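Local coordinates for putative uncharacterized protein (Emericella nidulans, PDB 3PGB), which probably oxidises primary amines, as a copper- and topaquinone-dependent member of the copper amine oxidase family, at residues I195-A200 and T210-E215; F240-D245 and L254-Y259; F248-L253 and W310-Q315; V300-N305 and S510-N515. All coordinates share one frame; numbering follows the deposited sequence.

Contact 1 of 4, residues I195-A200 and T210-E215; sequences ISASIA and TALGLE. With NAG (2-acetamido-2-deoxy-beta-D-glucopyranose), chain G.
Ser-196 and Ala-211 make the tight half of this contact, where the last turns of helix 186-198 meet the loop that leads into strand 219-223. The Ser-196 hydroxyl, anti to its backbone N (chi1 177°), donates from OG to Ala-211 O at 2.8 Å, in the carbonyl plane and on a lone pair. A water donates to Ser-196 OG and accepts from Ala-211 N at 3.0 Å, so the hydroxyl reaches Ala-211 O directly and Ala-211 N through the water. Phe-240 of strand 235-242 packs against both residues. This helix-on-sheet layer is consistent with the N-terminal alpha/beta domains of copper amine oxidases.

The outer half is looser. Leu-212 touches Ala-197 with its CD2 methyl, 3.8 Å from Ala-197 CB, and reaches Ala-200 CB only at 4.4 Å. Here Ala-197 is exposed, and the glycan begins nearby: Thr-210 OG1 accepts from NAG N2 at 2.9 Å. The carboxylate of Asp-217 collects the backbone N-H groups of Leu-212, Gly-213 and Leu-214. With its hydroxyl both donating and accepting, Ser-196 has its polar needs met, and the rotation of its OG is probably well fixed beside the phenyl ring.

Contact 2 of 4, residues F240-D245 and L254-Y259; sequences FWNMAD and LPLGLY
Trp-241 meets Pro-255 because its first torsion sets CG anti to the carbonyl carbon (chi1 -55°) and its second turns the ring, so that the six-membered part comes obliquely against the proline: CZ3 comes within 3.9 Å of Pro-255 CB, and CE3 lies 3.5 Å from Pro-255 N. Leu-258 takes the other course, its CG anti to the backbone N (chi1 -179°), and lies side by side with Phe-240, the two CD2 atoms, Phe-240 CD2 and Leu-258 CD2, 4.2 Å apart. The edge of the phenyl ring faces Leu-258 O near the ring plane.

These pairs sit on neighbouring antiparallel strands, 235-242 and 255-263, of a five-stranded meander sheet. Trp-241 and Pro-255 form a non-hydrogen-bonded pair on one face, where the indole also stacks on Trp-222. On one side of it, Asn-242 N donates to Leu-254 O at 2.9 Å with an N-H...O angle of 162°. On the other side the pairing is irregular: Phe-240 O takes a weak bond from Leu-256 N at 3.1 Å, whereas Phe-240 N gives its weak bond to Leu-258 O, so that Gly-257 bows out between the two.

Leu-256 crosses Asn-242 at about a right angle, its CD2 3.6 Å from Asn-242 ND2, and that amide nitrogen donates to Asn-305 O. Leu-254 points its side chain toward the other segment, with CD1 3.4 Å from Asn-242 O and a little farther from Met-243 O.

Contact 3 of 4, residues F248-L253 and W310-Q315; sequences FDSETL and WAHTEQ
Phe-248 and His-312 stack face to face, with ring centroids 3.4 Å apart and planes only 6° from parallel. His-312 CG lies anti to its carbonyl carbon (chi1 -63°), and the second torsion turns the imidazole flat against the phenyl ring. The overlap is nearly full: His-312 ND1 sits over the centre of the phenyl ring, while Phe-248 CG sits over the centre of the imidazole. The closest pair, Phe-248 CD2 and His-312 CE1, is 3.2 Å apart, which makes this a snug stack.

Next to the stack, Ser-250 CB rests 3.5 Å from Ala-311 O and its OG lies at the edge of the imidazole. Leu-253 packs at the buried end, with CD1 3.7 Å from Ala-311 CB and its carbonyl O 3.6 Å from Trp-310 CH2, at the indole edge. A short 3-10 turn, residues 251-253, holds the leucine here, helped by Leu-253 N donating to Ser-250 O.

The second shell does the positioning. Asp-307 binds His-312 NE2 with one carboxylate oxygen and Ser-250 OG with the other, which orients the imidazole and ties both segments to one group. Val-306 O takes Trp-310 NE1, and His-524 stacks on that indole. The contact thus joins the loop between strands 235-242 and 255-263 to the loop leading toward strand 329-331, beside the dimer interface, where Arg-738 of the second subunit packs on Phe-248.

An acidic partner of this kind would tend to raise the basicity of His-312; were the ring protonated, its stack on Phe-248 would gain a cation-pi component.

Contact 4 of 4, residues V300-N305 and S510-N515; sequences VKLKPN and SAYYAN
Between Leu-302 and Ala-514 the CA atoms are 7.9 Å apart, too far for backbone pairing, so side chains carry the contact. The loop 300-305 packs against the end of strand 511-512, an outer strand of a small three-stranded antiparallel sheet, and the turn that follows. It joins a loop of the DUF1965 family region to one of the copper amine oxidase enzyme region.

Tyr-512, with CG anti to its backbone N (chi1 -162°), reaches across and donates from OH to Lys-303 O at 2.6 Å. The donor stands above the carbonyl plane, 43° out of it. Ser-526 OG adds a weak bond to the same oxygen. Leu-302 fits among three residues: its CB is 3.1 Å from Tyr-512 OH, its CD2 branch 3.2 Å from Tyr-513 OH, and its CD1 branch 3.4 Å from Ala-514 CB.

At the buried end, Asn-305 sets its amide steeply against the Tyr-512 ring, the planes 77° apart, with ND2 3.9 Å from Tyr-512 CD1. That nitrogen donates to Ser-526 O and Pro-255 O. At the outer end one water joins the two segments, accepting from Lys-303 N at 2.8 Å and lying 2.7 Å from Tyr-513 OH.

Overall arrangement
Contact 2 is the hub, touching all three others. Contact 1 covers one face of its sheet: Ile-199 CD1 lies 3.6 Å from Leu-258 CD2, and the centres of contacts 1 and 2 are about 13 Å apart. Contact 4 meets the same strands through Asn-305 and through Tyr-512, whose CE1 is 3.2 Å from Leu-256 O. Contacts 2 and 3 interleave along the chain, since 248-253 lies in the loop that connects the two strands. Contacts 3 and 4 join where Thr-252 O is 2.8 Å from Ser-510 N. The copper ion, bound by His-532, His-534 and His-698, is about 11 Å from the Leu-253 side chain of contact 3 and about 14 Å from that of Trp-241 in contact 2. Contacts 1 and 4 lie away from the catalytic centre.

Contact 1 of 4, residues I195-A200 and T210-E215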
loop_
_atom_site.group_PDB
_atom_site.type_symbol
_atom_site.label_atom_id
_atom_site.label_comp_id
_atom_site.label_asym_id
_atom_site.label_seq_id
_atom_site.Cartn_x
_atom_site.Cartn_y
_atom_site.Cartn_z
ATOM N N ILE A 195 -10.191 -13.898 46.883
ATOM C CA ILE A 195 -9.834 -15.172 46.257
ATOM C C ILE A 195 -8.320 -15.275 46.064
ATOM O O ILE A 195 -7.734 -16.339 46.278
ATOM C CB ILE A 195 -10.537 -15.360 44.887
ATOM C CG1 ILE A 195 -12.048 -15.523 45.072
ATOM C CG2 ILE A 195 -9.978 -16.577 44.158
ATOM C CD1 ILE A 195 -12.839 -15.319 43.799
ATOM N N SER A 196 -7.692 -14.172 45.667
ATOM C CA SER A 196 -6.249 -14.154 45.477
ATOM C C SER A 196 -5.502 -14.375 46.790
ATOM O O SER A 196 -4.474 -15.041 46.808
ATOM C CB SER A 196 -5.802 -12.842 44.835
ATOM O OG SER A 196 -4.389 -12.812 44.732
ATOM N N ALA A 197 -6.015 -13.811 47.881
ATOM C CA ALA A 197 -5.446 -14.049 49.217
ATOM C C ALA A 197 -5.576 -15.520 49.619
ATOM O O ALA A 197 -4.780 -16.023 50.407
ATOM C CB ALA A 197 -6.109 -13.148 50.263
ATOM N N SER A 198 -6.585 -16.193 49.072
ATOM C CA SER A 198 -6.768 -17.636 49.245
ATOM C C SER A 198 -5.587 -18.450 48.685
ATOM O O SER A 198 -5.323 -19.565 49.143
ATOM C CB SER A 198 -8.067 -18.082 48.562
ATOM O OG SER A 198 -8.573 -19.259 49.150
ATOM N N ILE A 199 -4.904 -17.893 47.681
ATOM C CA ILE A 199 -3.754 -18.538 47.046
ATOM C C ILE A 199 -2.518 -17.631 47.045
ATOM O O ILE A 199 -1.675 -17.723 46.147
ATOM C CB ILE A 199 -4.096 -18.989 45.601
ATOM C CG1 ILE A 199 -4.393 -17.799 44.688
ATOM C CG2 ILE A 199 -5.300 -19.913 45.610
ATOM C CD1 ILE A 199 -4.334 -18.155 43.220
ATOM N N ALA A 200 -2.403 -16.771 48.058
ATOM C CA ALA A 200 -1.266 -15.854 48.166
ATOM C C ALA A 200 0.049 -16.612 48.307
ATOM O O ALA A 200 1.066 -16.227 47.725
ATOM C CB ALA A 200 -1.447 -14.924 49.338
ATOM N N THR A 210 2.265 -11.046 44.904
ATOM C CA THR A 210 0.917 -11.092 45.459
ATOM C C THR A 210 0.055 -9.990 44.856
ATOM O O THR A 210 0.555 -8.917 44.510
ATOM C CB THR A 210 0.909 -10.904 47.001
ATOM O OG1 THR A 210 1.643 -9.724 47.350
ATOM C CG2 THR A 210 1.513 -12.102 47.715
ATOM N N ALA A 211 -1.239 -10.276 44.727
ATOM C CA ALA A 211 -2.259 -9.264 44.448
ATOM C C ALA A 211 -3.292 -9.308 45.574
ATOM O O ALA A 211 -4.117 -10.221 45.634
ATOM C CB ALA A 211 -2.923 -9.521 43.101
ATOM N N LEU A 212 -3.219 -8.333 46.478
ATOM C CA LEU A 212 -4.143 -8.247 47.615
ATOM C C LEU A 212 -4.887 -6.905 47.741
ATOM O O LEU A 212 -5.849 -6.803 48.501
ATOM C CB LEU A 212 -3.381 -8.535 48.907
ATOM C CG LEU A 212 -2.522 -9.801 48.887
ATOM C CD1 LEU A 212 -1.691 -9.901 50.160
ATOM C CD2 LEU A 212 -3.392 -11.038 48.694
ATOM N N GLY A 213 -4.457 -5.893 46.992
ATOM C CA GLY A 213 -5.026 -4.542 47.087
ATOM C C GLY A 213 -4.231 -3.616 47.995
ATOM O O GLY A 213 -4.772 -2.651 48.525
ATOM N N LEU A 214 -2.944 -3.911 48.162
ATOM C CA LEU A 214 -2.048 -3.141 49.028
ATOM C C LEU A 214 -0.979 -2.420 48.203
ATOM O O LEU A 214 -0.855 -2.642 46.995
ATOM C CB LEU A 214 -1.377 -4.084 50.035
ATOM C CG LEU A 214 -2.170 -4.594 51.252
ATOM C CD1 LEU A 214 -3.683 -4.432 51.110
ATOM C CD2 LEU A 214 -1.822 -6.065 51.521
ATOM N N GLU A 215 -0.211 -1.556 48.865
ATOM C CA GLU A 215 0.908 -0.860 48.224
ATOM C C GLU A 215 1.997 -1.840 47.784
ATOM O O GLU A 215 2.627 -1.639 46.745
ATOM C CB GLU A 215 1.514 0.184 49.170
HETATM C C1 NAG G . 2.330 -7.793 51.261
HETATM C C2 NAG G . 3.190 -9.020 50.966
HETATM C C3 NAG G . 2.481 -10.290 51.439
HETATM C C4 NAG G . 2.005 -10.164 52.892
HETATM C C5 NAG G . 1.300 -8.819 53.132
HETATM C C6 NAG G . 0.932 -8.607 54.607
HETATM C C7 NAG G . 4.690 -9.394 49.031
HETATM C C8 NAG G . 4.797 -9.422 47.532
HETATM N N2 NAG G . 3.485 -9.094 49.542
HETATM O O3 NAG G . 3.347 -11.400 51.299
HETATM O O4 NAG G . 1.138 -11.238 53.214
HETATM O O5 NAG G . 2.089 -7.732 52.658
HETATM O O6 NAG G . 2.076 -8.623 55.442
HETATM O O7 NAG G . 5.691 -9.646 49.702
HETATM O O HOH W 1 -1.827 -13.103 45.521
#

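Contact 2 of 4, residues F240-D245 and L254-Y259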
loop_
_atom_site.group_PDB
_atom_site.type_symbol
_atom_site.label_atom_id
_atom_site.label_comp_id
_atom_site.label_asym_id
_atom_site.label_seq_id
_atom_site.Cartn_x
_atom_site.Cartn_y
_atom_site.Cartn_z
ATOM N N PHE A 240 -3.832 -13.564 36.315
ATOM C CA PHE A 240 -2.807 -12.779 36.987
ATOM C C PHE A 240 -1.814 -12.237 35.949
ATOM O O PHE A 240 -1.465 -12.933 35.001
ATOM C CB PHE A 240 -2.085 -13.614 38.048
ATOM C CG PHE A 240 -2.909 -13.864 39.283
ATOM C CD1 PHE A 240 -2.730 -13.087 40.420
ATOM C CD2 PHE A 240 -3.870 -14.870 39.304
ATOM C CE1 PHE A 240 -3.485 -13.309 41.559
ATOM C CE2 PHE A 240 -4.634 -15.096 40.438
ATOM C CZ PHE A 240 -4.437 -14.319 41.571
ATOM N N TRP A 241 -1.393 -10.983 36.122
ATOM C CA TRP A 241 -0.319 -10.394 35.320
ATOM C C TRP A 241 0.783 -9.881 36.235
ATOM O O TRP A 241 0.513 -9.506 37.375
ATOM C CB TRP A 241 -0.829 -9.217 34.489
ATOM C CG TRP A 241 -1.993 -9.516 33.614
ATOM C CD1 TRP A 241 -3.281 -9.726 34.006
ATOM C CD2 TRP A 241 -1.985 -9.603 32.188
ATOM N NE1 TRP A 241 -4.078 -9.953 32.909
ATOM C CE2 TRP A 241 -3.307 -9.878 31.780
ATOM C CE3 TRP A 241 -0.990 -9.478 31.212
ATOM C CZ2 TRP A 241 -3.656 -10.031 30.438
ATOM C CZ3 TRP A 241 -1.336 -9.630 29.881
ATOM C CH2 TRP A 241 -2.655 -9.907 29.507
ATOM N N ASN A 242 2.013 -9.856 35.732
ATOM C CA ASN A 242 3.108 -9.149 36.409
ATOM C C ASN A 242 3.021 -7.651 36.139
ATOM O O ASN A 242 2.609 -7.230 35.065
ATOM C CB ASN A 242 4.487 -9.675 35.968
ATOM C CG ASN A 242 5.236 -10.393 37.086
ATOM O OD1 ASN A 242 5.026 -10.117 38.271
ATOM N ND2 ASN A 242 6.129 -11.308 36.707
ATOM N N MET A 243 3.416 -6.854 37.121
ATOM C CA MET A 243 3.398 -5.407 36.984
ATOM C C MET A 243 4.677 -4.922 36.309
ATOM O O MET A 243 5.748 -5.516 36.478
ATOM C CB MET A 243 3.207 -4.734 38.351
ATOM C CG MET A 243 1.761 -4.779 38.847
ATOM S SD MET A 243 1.443 -3.855 40.364
ATOM C CE MET A 243 1.662 -2.160 39.800
ATOM N N ALA A 244 4.549 -3.849 35.535
ATOM C CA ALA A 244 5.689 -3.228 34.869
ATOM C C ALA A 244 6.447 -2.381 35.867
ATOM O O ALA A 244 5.893 -1.977 36.891
ATOM C CB ALA A 244 5.226 -2.364 33.700
ATOM N N ASP A 245 7.711 -2.106 35.561
ATOM C CA ASP A 245 8.526 -1.210 36.381
ATOM C C ASP A 245 7.940 0.200 36.333
ATOM O O ASP A 245 7.168 0.533 35.427
ATOM C CB ASP A 245 9.980 -1.193 35.893
ATOM C CG ASP A 245 10.647 -2.573 35.949
ATOM O OD1 ASP A 245 10.256 -3.403 36.799
ATOM O OD2 ASP A 245 11.570 -2.817 35.135
ATOM N N LEU A 254 3.202 -9.095 30.041
ATOM C CA LEU A 254 3.587 -9.833 31.250
ATOM C C LEU A 254 2.499 -10.767 31.824
ATOM O O LEU A 254 2.262 -10.768 33.028
ATOM C CB LEU A 254 4.020 -8.830 32.331
ATOM C CG LEU A 254 5.080 -7.803 31.920
ATOM C CD1 LEU A 254 5.338 -6.823 33.055
ATOM C CD2 LEU A 254 6.382 -8.494 31.473
ATOM N N PRO A 255 1.854 -11.586 30.973
ATOM C CA PRO A 255 0.878 -12.548 31.500
ATOM C C PRO A 255 1.544 -13.620 32.364
ATOM O O PRO A 255 2.730 -13.904 32.172
ATOM C CB PRO A 255 0.290 -13.175 30.235
ATOM C CG PRO A 255 1.357 -13.032 29.207
ATOM C CD PRO A 255 2.057 -11.747 29.522
ATOM N N LEU A 256 0.798 -14.201 33.304
ATOM C CA LEU A 256 1.375 -15.182 34.245
ATOM C C LEU A 256 0.775 -16.592 34.165
ATOM O O LEU A 256 1.411 -17.552 34.597
ATOM C CB LEU A 256 1.303 -14.659 35.678
ATOM C CG LEU A 256 2.118 -13.400 35.989
ATOM C CD1 LEU A 256 2.057 -13.105 37.485
ATOM C CD2 LEU A 256 3.569 -13.542 35.526
ATOM N N GLY A 257 -0.443 -16.716 33.641
ATOM C CA GLY A 257 -0.966 -18.011 33.191
ATOM C C GLY A 257 -1.839 -18.779 34.161
ATOM O O GLY A 257 -2.019 -19.989 34.004
ATOM N N LEU A 258 -2.380 -18.090 35.161
ATOM C CA LEU A 258 -3.298 -18.696 36.111
ATOM C C LEU A 258 -4.638 -18.003 35.939
ATOM O O LEU A 258 -4.725 -16.779 36.044
ATOM C CB LEU A 258 -2.768 -18.527 37.535
ATOM C CG LEU A 258 -3.589 -19.122 38.682
ATOM C CD1 LEU A 258 -3.857 -20.609 38.474
ATOM C CD2 LEU A 258 -2.872 -18.884 39.997
ATOM N N TYR A 259 -5.677 -18.787 35.665
ATOM C CA TYR A 259 -6.980 -18.250 35.292
ATOM C C TYR A 259 -8.056 -18.589 36.319
ATOM O O TYR A 259 -7.967 -19.599 37.020
ATOM C CB TYR A 259 -7.372 -18.760 33.912
ATOM C CG TYR A 259 -6.271 -18.576 32.892
ATOM C CD1 TYR A 259 -6.255 -17.479 32.042
ATOM C CD2 TYR A 259 -5.232 -19.491 32.797
ATOM C CE1 TYR A 259 -5.245 -17.312 31.117
ATOM C CE2 TYR A 259 -4.213 -19.329 31.881
ATOM C CZ TYR A 259 -4.224 -18.241 31.045
ATOM O OH TYR A 259 -3.214 -18.100 30.136
#

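Contact 3 of 4, residues F248-L253 and W310-Q315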
loop_
_atom_site.group_PDB
_atom_site.type_symbol
_atom_site.label_atom_id
_atom_site.label_comp_id
_atom_site.label_asym_id
_atom_site.label_seq_id
_atom_site.Cartn_x
_atom_site.Cartn_y
_atom_site.Cartn_z
ATOM N N PHE A 248 7.037 2.643 33.060
ATOM C CA PHE A 248 6.962 1.862 31.819
ATOM C C PHE A 248 5.543 1.300 31.652
ATOM O O PHE A 248 4.875 1.004 32.638
ATOM C CB PHE A 248 8.003 0.743 31.820
ATOM C CG PHE A 248 9.420 1.237 31.680
ATOM C CD1 PHE A 248 9.881 1.725 30.459
ATOM C CD2 PHE A 248 10.295 1.221 32.769
ATOM C CE1 PHE A 248 11.186 2.181 30.317
ATOM C CE2 PHE A 248 11.606 1.680 32.639
ATOM C CZ PHE A 248 12.051 2.161 31.408
ATOM N N ASP A 249 5.080 1.168 30.412
ATOM C CA ASP A 249 3.702 0.734 30.147
ATOM C C ASP A 249 3.664 -0.661 29.505
ATOM O O ASP A 249 2.987 -0.884 28.496
ATOM C CB ASP A 249 2.992 1.767 29.256
ATOM C CG ASP A 249 1.475 1.692 29.358
ATOM O OD1 ASP A 249 0.951 1.497 30.471
ATOM O OD2 ASP A 249 0.808 1.840 28.319
ATOM N N SER A 250 4.367 -1.607 30.122
ATOM C CA SER A 250 4.633 -2.896 29.492
ATOM C C SER A 250 3.849 -4.088 30.075
ATOM O O SER A 250 4.182 -5.236 29.783
ATOM C CB SER A 250 6.135 -3.175 29.580
ATOM O OG SER A 250 6.545 -3.297 30.932
ATOM N N GLU A 251 2.805 -3.832 30.862
ATOM C CA GLU A 251 2.106 -4.913 31.563
ATOM C C GLU A 251 1.459 -5.925 30.622
ATOM O O GLU A 251 1.464 -7.126 30.906
ATOM C CB GLU A 251 1.049 -4.369 32.522
ATOM C CG GLU A 251 0.354 -5.475 33.334
ATOM C CD GLU A 251 -0.529 -4.942 34.446
ATOM O OE1 GLU A 251 -1.645 -5.479 34.609
ATOM O OE2 GLU A 251 -0.117 -3.990 35.147
ATOM N N THR A 252 0.913 -5.449 29.504
ATOM C CA THR A 252 0.270 -6.343 28.541
ATOM C C THR A 252 1.249 -7.347 27.901
ATOM O O THR A 252 0.813 -8.257 27.211
ATOM C CB THR A 252 -0.499 -5.568 27.430
ATOM O OG1 THR A 252 0.424 -4.945 26.526
ATOM C CG2 THR A 252 -1.427 -4.518 28.033
ATOM N N LEU A 253 2.553 -7.175 28.127
ATOM C CA LEU A 253 3.566 -8.185 27.780
ATOM C C LEU A 253 3.932 -9.138 28.926
ATOM O O LEU A 253 4.869 -9.916 28.783
ATOM C CB LEU A 253 4.859 -7.509 27.312
ATOM C CG LEU A 253 4.780 -6.622 26.068
ATOM C CD1 LEU A 253 6.176 -6.139 25.699
ATOM C CD2 LEU A 253 4.123 -7.355 24.904
ATOM N N TRP A 310 13.858 -5.607 27.279
ATOM C CA TRP A 310 13.174 -6.272 26.164
ATOM C C TRP A 310 11.742 -5.781 25.938
ATOM O O TRP A 310 11.274 -5.762 24.799
ATOM C CB TRP A 310 13.161 -7.793 26.381
ATOM C CG TRP A 310 12.283 -8.256 27.525
ATOM C CD1 TRP A 310 12.639 -8.380 28.838
ATOM C CD2 TRP A 310 10.907 -8.660 27.446
ATOM N NE1 TRP A 310 11.573 -8.841 29.583
ATOM C CE2 TRP A 310 10.499 -9.019 28.752
ATOM C CE3 TRP A 310 9.985 -8.760 26.400
ATOM C CZ2 TRP A 310 9.210 -9.462 29.036
ATOM C CZ3 TRP A 310 8.701 -9.205 26.686
ATOM C CH2 TRP A 310 8.328 -9.549 27.994
ATOM N N ALA A 311 11.056 -5.404 27.019
ATOM C CA ALA A 311 9.671 -4.914 26.948
ATOM C C ALA A 311 9.548 -3.386 26.951
ATOM O O ALA A 311 8.437 -2.856 26.969
ATOM C CB ALA A 311 8.855 -5.498 28.098
ATOM N N HIS A 312 10.676 -2.682 26.925
ATOM C CA HIS A 312 10.678 -1.223 26.993
ATOM C C HIS A 312 11.029 -0.611 25.641
ATOM O O HIS A 312 11.691 -1.237 24.826
ATOM C CB HIS A 312 11.659 -0.752 28.061
ATOM C CG HIS A 312 11.297 -1.189 29.445
ATOM N ND1 HIS A 312 12.158 -1.068 30.513
ATOM C CD2 HIS A 312 10.168 -1.754 29.935
ATOM C CE1 HIS A 312 11.572 -1.528 31.602
ATOM N NE2 HIS A 312 10.363 -1.951 31.278
ATOM N N THR A 313 10.597 0.627 25.425
ATOM C CA THR A 313 10.675 1.270 24.107
ATOM C C THR A 313 11.934 2.109 23.887
ATOM O O THR A 313 12.202 2.531 22.761
ATOM C CB THR A 313 9.457 2.166 23.885
ATOM O OG1 THR A 313 9.374 3.121 24.951
ATOM C CG2 THR A 313 8.189 1.325 23.857
ATOM N N GLU A 314 12.678 2.361 24.964
ATOM C CA GLU A 314 13.982 3.043 24.922
ATOM C C GLU A 314 14.922 2.484 23.846
ATOM O O GLU A 314 14.811 1.321 23.445
ATOM C CB GLU A 314 14.677 2.916 26.295
ATOM C CG GLU A 314 14.953 1.442 26.726
ATOM C CD GLU A 314 15.526 1.282 28.152
ATOM O OE1 GLU A 314 16.128 0.210 28.418
ATOM O OE2 GLU A 314 15.372 2.201 28.999
ATOM N N GLN A 315 15.865 3.310 23.404
ATOM C CA GLN A 315 16.883 2.866 22.457
ATOM C C GLN A 315 17.639 1.662 23.016
ATOM O O GLN A 315 17.993 1.643 24.189
ATOM C CB GLN A 315 17.864 4.002 22.155
ATOM C CG GLN A 315 18.846 3.719 21.014
ATOM C CD GLN A 315 19.974 2.781 21.408
ATOM O OE1 GLN A 315 20.382 2.730 22.568
ATOM N NE2 GLN A 315 20.481 2.031 20.438
#

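Contact 4 of 4, residues V300-N305 and S510-N515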
loop_
_atom_site.group_PDB
_atom_site.type_symbol
_atom_site.label_atom_id
_atom_site.label_comp_id
_atom_site.label_asym_id
_atom_site.label_seq_id
_atom_site.Cartn_x
_atom_site.Cartn_y
_atom_site.Cartn_z
ATOM N N VAL A 300 3.848 -29.372 37.890
ATOM C CA VAL A 300 4.631 -28.549 36.978
ATOM C C VAL A 300 4.380 -27.067 37.244
ATOM O O VAL A 300 3.258 -26.577 37.096
ATOM C CB VAL A 300 4.310 -28.885 35.509
ATOM C CG1 VAL A 300 4.994 -27.909 34.572
ATOM C CG2 VAL A 300 4.732 -30.313 35.197
ATOM N N LYS A 301 5.437 -26.368 37.648
ATOM C CA LYS A 301 5.384 -24.939 37.913
ATOM C C LYS A 301 6.078 -24.247 36.762
ATOM O O LYS A 301 7.220 -24.579 36.449
ATOM C CB LYS A 301 6.092 -24.612 39.226
ATOM C CG LYS A 301 5.464 -25.279 40.437
ATOM C CD LYS A 301 6.282 -25.045 41.706
ATOM C CE LYS A 301 5.636 -25.730 42.907
ATOM N NZ LYS A 301 6.452 -25.650 44.152
ATOM N N LEU A 302 5.390 -23.301 36.126
ATOM C CA LEU A 302 5.923 -22.615 34.947
ATOM C C LEU A 302 6.338 -21.174 35.266
ATOM O O LEU A 302 5.742 -20.516 36.121
ATOM C CB LEU A 302 4.895 -22.644 33.811
ATOM C CG LEU A 302 4.466 -24.043 33.356
ATOM C CD1 LEU A 302 3.364 -23.963 32.310
ATOM C CD2 LEU A 302 5.653 -24.835 32.821
ATOM N N LYS A 303 7.354 -20.697 34.550
ATOM C CA LYS A 303 8.024 -19.436 34.874
ATOM C C LYS A 303 7.201 -18.191 34.507
ATOM O O LYS A 303 6.434 -18.210 33.546
ATOM C CB LYS A 303 9.381 -19.362 34.158
ATOM C CG LYS A 303 10.404 -20.439 34.555
ATOM C CD LYS A 303 11.583 -20.437 33.561
ATOM C CE LYS A 303 12.483 -21.680 33.673
ATOM N NZ LYS A 303 13.530 -21.538 34.729
ATOM N N PRO A 304 7.377 -17.097 35.265
ATOM C CA PRO A 304 6.733 -15.835 34.935
ATOM C C PRO A 304 7.410 -15.092 33.789
ATOM O O PRO A 304 8.558 -15.378 33.442
ATOM C CB PRO A 304 6.923 -15.016 36.204
ATOM C CG PRO A 304 8.192 -15.497 36.748
ATOM C CD PRO A 304 8.230 -16.966 36.456
ATOM N N ASN A 305 6.683 -14.139 33.219
ATOM C CA ASN A 305 7.278 -13.107 32.396
ATOM C C ASN A 305 7.572 -11.929 33.310
ATOM O O ASN A 305 6.661 -11.399 33.929
ATOM C CB ASN A 305 6.318 -12.684 31.283
ATOM C CG ASN A 305 6.062 -13.792 30.279
ATOM O OD1 ASN A 305 6.939 -14.142 29.487
ATOM N ND2 ASN A 305 4.854 -14.341 30.297
ATOM N N SER A 510 -0.510 -9.592 25.144
ATOM C CA SER A 510 0.231 -10.839 25.067
ATOM C C SER A 510 -0.607 -12.021 25.533
ATOM O O SER A 510 -1.749 -11.854 25.954
ATOM C CB SER A 510 1.479 -10.698 25.938
ATOM O OG SER A 510 2.321 -11.818 25.847
ATOM N N ALA A 511 -0.037 -13.217 25.435
ATOM C CA ALA A 511 -0.653 -14.434 25.955
ATOM C C ALA A 511 0.426 -15.295 26.592
ATOM O O ALA A 511 1.569 -15.293 26.135
ATOM C CB ALA A 511 -1.350 -15.196 24.840
ATOM N N TYR A 512 0.070 -16.020 27.651
ATOM C CA TYR A 512 1.012 -16.925 28.310
ATOM C C TYR A 512 1.356 -18.065 27.362
ATOM O O TYR A 512 0.492 -18.555 26.633
ATOM C CB TYR A 512 0.433 -17.469 29.622
ATOM C CG TYR A 512 1.475 -18.057 30.553
ATOM C CD1 TYR A 512 2.424 -17.242 31.173
ATOM C CD2 TYR A 512 1.508 -19.418 30.820
ATOM C CE1 TYR A 512 3.382 -17.773 32.031
ATOM C CE2 TYR A 512 2.461 -19.961 31.669
ATOM C CZ TYR A 512 3.390 -19.133 32.275
ATOM O OH TYR A 512 4.324 -19.676 33.113
ATOM N N TYR A 513 2.618 -18.479 27.370
ATOM C CA TYR A 513 3.129 -19.420 26.363
ATOM C C TYR A 513 2.529 -20.809 26.494
ATOM O O TYR A 513 2.322 -21.492 25.490
ATOM C CB TYR A 513 4.654 -19.524 26.436
ATOM C CG TYR A 513 5.178 -20.528 27.445
ATOM C CD1 TYR A 513 5.644 -21.774 27.034
ATOM C CD2 TYR A 513 5.205 -20.232 28.809
ATOM C CE1 TYR A 513 6.126 -22.702 27.954
ATOM C CE2 TYR A 513 5.690 -21.151 29.738
ATOM C CZ TYR A 513 6.147 -22.382 29.304
ATOM O OH TYR A 513 6.625 -23.292 30.214
ATOM N N ALA A 514 2.246 -21.214 27.732
ATOM C CA ALA A 514 1.967 -22.607 28.052
ATOM C C ALA A 514 0.816 -23.165 27.227
ATOM O O ALA A 514 -0.308 -22.689 27.320
ATOM C CB ALA A 514 1.684 -22.766 29.547
ATOM N N ASN A 515 1.128 -24.155 26.395
ATOM C CA ASN A 515 0.125 -24.906 25.645
ATOM C C ASN A 515 -0.644 -24.075 24.614
ATOM O O ASN A 515 -1.740 -24.463 24.200
ATOM C CB ASN A 515 -0.867 -25.569 26.603
ATOM C CG ASN A 515 -0.191 -26.144 27.825
ATOM O OD1 ASN A 515 0.607 -27.080 27.724
ATOM N ND2 ASN A 515 -0.488 -25.573 28.989
HETATM O O HOH W 2 7.983 -22.015 32.141
#